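Local coordinates for protein nucleoporin NUP170 (Chaetomium thermophilum, PDB 5HAX) that probably helps build the structural scaffold of the nuclear pore complex, as a nucleoporin with a beta-propeller and an alpha-helical region, at residues 528-533 with 592-597; 532-537 with 636-641. All coordinates share one frame; numbering follows the deposited sequence.

Contact 1 of 2, residues 528-533 with 592-597; sequences AALAVA and ALYLTR
Y594 meets L530 and A531 in a buried helix-to-helix packing contact, where helix 586-599 lies against the last turns of helix 522-533 in the alpha-helical part of this nucleoporin. The approach is close, with the CA atoms of A531 and Y594 7.2 Å apart, consistent with helix 522-533 presenting an alanine here. One face of the tyrosine ring lies against the backbone of A531, whose CA stands 4.2 Å above the ring plane, displaced toward the rim. The methyl of A531 touches the CE1 side of the ring, A531 CB to Y594 CE1 at 3.9 Å. L530 comes in obliquely at the CD2 side, its own CD2 lying 3.8 Å from Y594 CD2 and touching the tyrosine CB as well. In Y594, CG is anti to the backbone N (chi1 -178°), which carries the ring across to helix 522-533. The hydroxyl at its far end is hydrogen-bonded to NE2 of Q536, and F467 adds an edge-to-face ring contact. With an alanine in place of Y594, the side chain of Q536 would probably lose its hydroxyl mate and a gap would open beside L530 and A531. No hydrogen bond joins 528-533 to 592-597, which implies that they cohere through apolar packing, with the phenol's one polar atom satisfied just beyond the helix end.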
ATOM      1  N   ALA A 528       5.598  -3.575  20.997  1.00 43.43           N
ATOM      2  CA  ALA A 528       6.614  -2.820  20.272  1.00 45.40           C
ATOM      3  C   ALA A 528       7.962  -2.901  20.977  1.00 42.01           C
ATOM      4  O   ALA A 528       9.001  -3.058  20.327  1.00 41.49           O
ATOM      5  CB  ALA A 528       6.176  -1.363  20.118  1.00 42.54           C
ATOM      6  N   ALA A 529       7.964  -2.793  22.309  1.00 46.75           N
ATOM      7  CA  ALA A 529       9.206  -2.926  23.061  1.00 49.47           C
ATOM      8  C   ALA A 529       9.827  -4.300  22.839  1.00 47.98           C
ATOM      9  O   ALA A 529      11.034  -4.420  22.598  1.00 45.37           O
ATOM     10  CB  ALA A 529       8.946  -2.684  24.548  1.00 52.46           C
ATOM     11  N   LEU A 530       9.007  -5.350  22.909  1.00 46.88           N
ATOM     12  CA  LEU A 530       9.498  -6.696  22.637  1.00 46.42           C
ATOM     13  C   LEU A 530      10.111  -6.780  21.245  1.00 49.94           C
ATOM     14  O   LEU A 530      11.201  -7.336  21.065  1.00 39.97           O
ATOM     15  CB  LEU A 530       8.358  -7.703  22.787  1.00 42.20           C
ATOM     16  CG  LEU A 530       8.675  -9.153  22.410  1.00 44.38           C
ATOM     17  CD1 LEU A 530       9.802  -9.695  23.276  1.00 47.92           C
ATOM     18  CD2 LEU A 530       7.429 -10.013  22.535  1.00 41.15           C
ATOM     19  N   ALA A 531       9.427  -6.214  20.247  1.00 47.53           N
ATOM     20  CA  ALA A 531       9.934  -6.251  18.879  1.00 42.90           C
ATOM     21  C   ALA A 531      11.268  -5.525  18.767  1.00 49.60           C
ATOM     22  O   ALA A 531      12.231  -6.057  18.202  1.00 46.24           O
ATOM     23  CB  ALA A 531       8.907  -5.643  17.926  1.00 48.05           C
ATOM     24  N   VAL A 532      11.345  -4.301  19.299  1.00 45.38           N
ATOM     25  CA  VAL A 532      12.602  -3.557  19.273  1.00 44.11           C
ATOM     26  C   VAL A 532      13.689  -4.330  20.008  1.00 51.69           C
ATOM     27  O   VAL A 532      14.830  -4.422  19.541  1.00 51.55           O
ATOM     28  CB  VAL A 532      12.409  -2.151  19.874  1.00 48.02           C
ATOM     29  CG1 VAL A 532      13.751  -1.430  20.010  1.00 46.11           C
ATOM     30  CG2 VAL A 532      11.451  -1.332  19.021  1.00 48.61           C
ATOM     31  N   ALA A 533      13.354  -4.896  21.171  1.00 47.11           N
ATOM     32  CA  ALA A 533      14.323  -5.694  21.914  1.00 53.65           C
ATOM     33  C   ALA A 533      14.854  -6.852  21.082  1.00 55.86           C
ATOM     34  O   ALA A 533      16.010  -7.256  21.248  1.00 58.02           O
ATOM     35  CB  ALA A 533      13.692  -6.217  23.203  1.00 47.41           C
ATOM     36  N   ALA A 592       2.118 -13.012  22.809  1.00 41.76           N
ATOM     37  CA  ALA A 592       1.195 -13.694  21.908  1.00 44.83           C
ATOM     38  C   ALA A 592       0.904 -12.849  20.674  1.00 49.13           C
ATOM     39  O   ALA A 592       0.813 -13.379  19.560  1.00 41.59           O
ATOM     40  CB  ALA A 592      -0.101 -14.023  22.646  1.00 44.65           C
ATOM     41  N   LEU A 593       0.752 -11.536  20.853  1.00 45.37           N
ATOM     42  CA  LEU A 593       0.466 -10.661  19.720  1.00 45.18           C
ATOM     43  C   LEU A 593       1.636 -10.636  18.746  1.00 44.50           C
ATOM     44  O   LEU A 593       1.453 -10.809  17.535  1.00 42.23           O
ATOM     45  CB  LEU A 593       0.146  -9.252  20.223  1.00 45.65           C
ATOM     46  CG  LEU A 593      -0.339  -8.234  19.189  1.00 47.95           C
ATOM     47  CD1 LEU A 593      -1.612  -8.711  18.502  1.00 38.98           C
ATOM     48  CD2 LEU A 593      -0.562  -6.883  19.856  1.00 46.99           C
ATOM     49  N   TYR A 594       2.851 -10.437  19.263  1.00 43.25           N
ATOM     50  CA  TYR A 594       4.033 -10.422  18.410  1.00 40.25           C
ATOM     51  C   TYR A 594       4.196 -11.745  17.670  1.00 45.55           C
ATOM     52  O   TYR A 594       4.379 -11.766  16.448  1.00 44.35           O
ATOM     53  CB  TYR A 594       5.273 -10.118  19.253  1.00 39.61           C
ATOM     54  CG  TYR A 594       6.551 -10.024  18.454  1.00 46.31           C
ATOM     55  CD1 TYR A 594       6.618  -9.246  17.308  1.00 46.98           C
ATOM     56  CD2 TYR A 594       7.695 -10.702  18.853  1.00 50.09           C
ATOM     57  CE1 TYR A 594       7.784  -9.152  16.573  1.00 48.26           C
ATOM     58  CE2 TYR A 594       8.868 -10.615  18.125  1.00 46.40           C
ATOM     59  CZ  TYR A 594       8.908  -9.838  16.987  1.00 48.03           C
ATOM     60  OH  TYR A 594      10.070  -9.745  16.256  1.00 42.77           O
ATOM     61  N   LEU A 595       4.128 -12.864  18.399  1.00 47.57           N
ATOM     62  CA  LEU A 595       4.309 -14.171  17.773  1.00 44.63           C
ATOM     63  C   LEU A 595       3.268 -14.419  16.688  1.00 43.55           C
ATOM     64  O   LEU A 595       3.599 -14.913  15.603  1.00 44.15           O
ATOM     65  CB  LEU A 595       4.242 -15.274  18.830  1.00 50.86           C
ATOM     66  CG  LEU A 595       4.285 -16.709  18.294  1.00 48.77           C
ATOM     67  CD1 LEU A 595       5.565 -16.952  17.510  1.00 48.99           C
ATOM     68  CD2 LEU A 595       4.145 -17.708  19.432  1.00 46.00           C
ATOM     69  N   THR A 596       2.004 -14.095  16.970  1.00 39.12           N
ATOM     70  CA  THR A 596       0.948 -14.292  15.982  1.00 50.05           C
ATOM     71  C   THR A 596       1.259 -13.539  14.698  1.00 42.33           C
ATOM     72  O   THR A 596       1.154 -14.092  13.597  1.00 43.91           O
ATOM     73  CB  THR A 596      -0.394 -13.836  16.554  1.00 49.62           C
ATOM     74  OG1 THR A 596      -0.721 -14.630  17.702  1.00 46.74           O
ATOM     75  CG2 THR A 596      -1.505 -13.969  15.510  1.00 51.10           C
ATOM     76  N   ARG A 597       1.654 -12.271  14.823  1.00 39.53           N
ATOM     77  CA  ARG A 597       1.899 -11.448  13.645  1.00 42.47           C
ATOM     78  C   ARG A 597       3.105 -11.944  12.855  1.00 46.16           C
ATOM     79  O   ARG A 597       3.191 -11.709  11.645  1.00 51.30           O
ATOM     80  CB  ARG A 597       2.076  -9.988  14.068  1.00 36.71           C
ATOM     81  CG  ARG A 597       0.779  -9.354  14.559  1.00 38.10           C
ATOM     82  CD  ARG A 597       1.000  -8.000  15.223  1.00 41.15           C
ATOM     83  NE  ARG A 597      -0.269  -7.328  15.505  1.00 38.14           N
ATOM     84  CZ  ARG A 597      -0.384  -6.180  16.169  1.00 37.70           C
ATOM     85  NH1 ARG A 597       0.696  -5.563  16.633  1.00 40.33           N
ATOM     86  NH2 ARG A 597      -1.582  -5.648  16.372  1.00 42.76           N
TER

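Contact 2 of 2, residues 532-537 with 636-641; sequences VACGQG and RNFLEA
F638 projects from helix 622-640 toward the end of helix 522-533, where A533 and C534 receive it, each touching a different part of the phenylalanine. The methyl of A533 meets the outer part of the ring, CB lying 3.6 Å from F638 CE1 and somewhat farther from CZ. C534 works at the root of the same side chain: its SG is 3.9 Å from F638 CB and nearly as close to CG. This is a sulfur-aromatic contact of oblique geometry, the SG of C534 sitting 4.6 Å from the centroid of the F638 ring and 35° off its normal. The cysteine takes up this position as the chain leaves the helix, for C534 is the first residue to abandon helical backbone angles. What follows is a Schellman motif, with G535 as the C-prime residue at positive phi (97°). Its N bonds to V532 O at 2.9 Å, while Q536 N reaches back to A531 O. In F638 the CG is anti to the backbone N (chi1 169°), directing the ring at A533. Outside the two segments, I646 also touches F638, and A556 of helix 549-562 packs on A533.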
ATOM      1  N   VAL A 532      11.345  -4.301  19.299  1.00 45.38           N
ATOM      2  CA  VAL A 532      12.602  -3.557  19.273  1.00 44.11           C
ATOM      3  C   VAL A 532      13.689  -4.330  20.008  1.00 51.69           C
ATOM      4  O   VAL A 532      14.830  -4.422  19.541  1.00 51.55           O
ATOM      5  CB  VAL A 532      12.409  -2.151  19.874  1.00 48.02           C
ATOM      6  CG1 VAL A 532      13.751  -1.430  20.010  1.00 46.11           C
ATOM      7  CG2 VAL A 532      11.451  -1.332  19.021  1.00 48.61           C
ATOM      8  N   ALA A 533      13.354  -4.896  21.171  1.00 47.11           N
ATOM      9  CA  ALA A 533      14.323  -5.694  21.914  1.00 53.65           C
ATOM     10  C   ALA A 533      14.854  -6.852  21.082  1.00 55.86           C
ATOM     11  O   ALA A 533      16.010  -7.256  21.248  1.00 58.02           O
ATOM     12  CB  ALA A 533      13.692  -6.217  23.203  1.00 47.41           C
ATOM     13  N   CYS A 534      14.035  -7.390  20.180  1.00 55.67           N
ATOM     14  CA  CYS A 534      14.433  -8.491  19.315  1.00 56.76           C
ATOM     15  C   CYS A 534      15.107  -8.021  18.030  1.00 54.10           C
ATOM     16  O   CYS A 534      15.369  -8.843  17.147  1.00 57.62           O
ATOM     17  CB  CYS A 534      13.213  -9.357  18.978  1.00 51.86           C
ATOM     18  SG  CYS A 534      12.555 -10.271  20.388  1.00 48.40           S
ATOM     19  N   GLY A 535      15.388  -6.724  17.903  1.00 57.15           N
ATOM     20  CA  GLY A 535      16.106  -6.197  16.762  1.00 64.02           C
ATOM     21  C   GLY A 535      15.244  -5.608  15.667  1.00 70.52           C
ATOM     22  O   GLY A 535      15.789  -5.176  14.645  1.00 65.49           O
ATOM     23  N   GLN A 536      13.925  -5.578  15.837  1.00 56.22           N
ATOM     24  CA  GLN A 536      13.065  -4.981  14.826  1.00 62.62           C
ATOM     25  C   GLN A 536      13.256  -3.470  14.801  1.00 66.33           C
ATOM     26  O   GLN A 536      13.403  -2.827  15.845  1.00 64.94           O
ATOM     27  CB  GLN A 536      11.602  -5.329  15.094  1.00 52.95           C
ATOM     28  CG  GLN A 536      11.300  -6.821  15.022  1.00 50.96           C
ATOM     29  CD  GLN A 536      11.351  -7.365  13.606  1.00 57.23           C
ATOM     30  OE1 GLN A 536      11.642  -6.637  12.655  1.00 56.67           O
ATOM     31  NE2 GLN A 536      11.060  -8.650  13.459  1.00 53.43           N
ATOM     32  N   GLY A 537      13.252  -2.902  13.598  1.00 77.86           N
ATOM     33  CA  GLY A 537      13.624  -1.521  13.401  1.00 84.76           C
ATOM     34  C   GLY A 537      15.113  -1.290  13.249  1.00 96.42           C
ATOM     35  O   GLY A 537      15.511  -0.202  12.815  1.00 98.86           O
ATOM     36  N   ARG A 636      12.787 -16.452  20.531  1.00 52.54           N
ATOM     37  CA  ARG A 636      13.135 -17.496  21.490  1.00 55.95           C
ATOM     38  C   ARG A 636      14.463 -17.193  22.172  1.00 47.87           C
ATOM     39  O   ARG A 636      14.585 -17.300  23.399  1.00 56.32           O
ATOM     40  CB  ARG A 636      13.192 -18.850  20.785  1.00 53.93           C
ATOM     41  CG  ARG A 636      11.861 -19.576  20.749  1.00 63.36           C
ATOM     42  CD  ARG A 636      11.835 -20.663  19.685  1.00 72.04           C
ATOM     43  NE  ARG A 636      13.002 -21.539  19.739  1.00 76.42           N
ATOM     44  CZ  ARG A 636      13.227 -22.435  20.695  1.00 77.25           C
ATOM     45  NH1 ARG A 636      14.315 -23.190  20.651  1.00 81.81           N
ATOM     46  NH2 ARG A 636      12.371 -22.573  21.699  1.00 85.99           N
ATOM     47  N   ASN A 637      15.473 -16.811  21.389  1.00 54.09           N
ATOM     48  CA  ASN A 637      16.769 -16.458  21.956  1.00 53.94           C
ATOM     49  C   ASN A 637      16.637 -15.329  22.970  1.00 63.43           C
ATOM     50  O   ASN A 637      17.336 -15.313  23.990  1.00 58.27           O
ATOM     51  CB  ASN A 637      17.732 -16.064  20.836  1.00 59.85           C
ATOM     52  CG  ASN A 637      19.092 -15.646  21.354  1.00 85.28           C
ATOM     53  OD1 ASN A 637      19.599 -16.202  22.329  1.00 85.50           O
ATOM     54  ND2 ASN A 637      19.688 -14.650  20.707  1.00 91.19           N
ATOM     55  N   PHE A 638      15.742 -14.374  22.708  1.00 57.50           N
ATOM     56  CA  PHE A 638      15.555 -13.259  23.631  1.00 55.87           C
ATOM     57  C   PHE A 638      14.964 -13.730  24.953  1.00 56.15           C
ATOM     58  O   PHE A 638      15.358 -13.247  26.022  1.00 58.07           O
ATOM     59  CB  PHE A 638      14.662 -12.195  22.993  1.00 55.72           C
ATOM     60  CG  PHE A 638      14.199 -11.140  23.957  1.00 46.64           C
ATOM     61  CD1 PHE A 638      15.027 -10.084  24.300  1.00 43.40           C
ATOM     62  CD2 PHE A 638      12.936 -11.205  24.524  1.00 43.37           C
ATOM     63  CE1 PHE A 638      14.606  -9.113  25.188  1.00 56.52           C
ATOM     64  CE2 PHE A 638      12.509 -10.238  25.411  1.00 49.49           C
ATOM     65  CZ  PHE A 638      13.345  -9.190  25.743  1.00 56.23           C
ATOM     66  N   LEU A 639      14.017 -14.668  24.903  1.00 51.84           N
ATOM     67  CA  LEU A 639      13.409 -15.169  26.132  1.00 57.54           C
ATOM     68  C   LEU A 639      14.400 -15.990  26.948  1.00 62.88           C
ATOM     69  O   LEU A 639      14.381 -15.945  28.183  1.00 66.31           O
ATOM     70  CB  LEU A 639      12.166 -15.997  25.801  1.00 56.32           C
ATOM     71  CG  LEU A 639      11.043 -15.268  25.057  1.00 58.01           C
ATOM     72  CD1 LEU A 639       9.887 -16.217  24.778  1.00 53.32           C
ATOM     73  CD2 LEU A 639      10.558 -14.051  25.835  1.00 56.70           C
ATOM     74  N   GLU A 640      15.276 -16.743  26.279  1.00 62.65           N
ATOM     75  CA  GLU A 640      16.248 -17.561  27.000  1.00 71.94           C
ATOM     76  C   GLU A 640      17.283 -16.692  27.703  1.00 70.11           C
ATOM     77  O   GLU A 640      17.613 -16.923  28.871  1.00 78.58           O
ATOM     78  CB  GLU A 640      16.936 -18.537  26.044  1.00 77.20           C
ATOM     79  CG  GLU A 640      16.051 -19.667  25.548  1.00 88.59           C
ATOM     80  CD  GLU A 640      15.352 -20.400  26.677  1.00100.78           C
ATOM     81  OE1 GLU A 640      16.030 -20.762  27.662  1.00101.04           O
ATOM     82  OE2 GLU A 640      14.124 -20.603  26.581  1.00101.18           O
ATOM     83  N   ALA A 641      17.808 -15.687  27.002  1.00 61.40           N
ATOM     84  CA  ALA A 641      18.812 -14.808  27.584  1.00 68.16           C
ATOM     85  C   ALA A 641      18.271 -13.972  28.737  1.00 71.20           C
ATOM     86  O   ALA A 641      19.063 -13.329  29.436  1.00 72.30           O
ATOM     87  CB  ALA A 641      19.383 -13.887  26.504  1.00 73.85           C
TER

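In the fold
Contacts 1 and 2 both draw on the end of helix 522-533, sharing V532 and A533, and their centres lie 9 Å apart. Helix 522-533 is common to both: it meets helix 586-599 in contact 1 and, at its C-terminal end, helix 622-640 in contact 2, the partners following in that order along the chain. Direct links join the two sites, since L530 CD1 packs 3.5 Å from F638 CE2 and Q536, the partner of the tyrosine hydroxyl in contact 1, belongs to the segment of contact 2. One helix and the turn that ends it thus hold two later helices, bringing together segments 59 and 99 residues apart in sequence into a single alpha-helical packing unit, distinct in architecture from the beta-propeller.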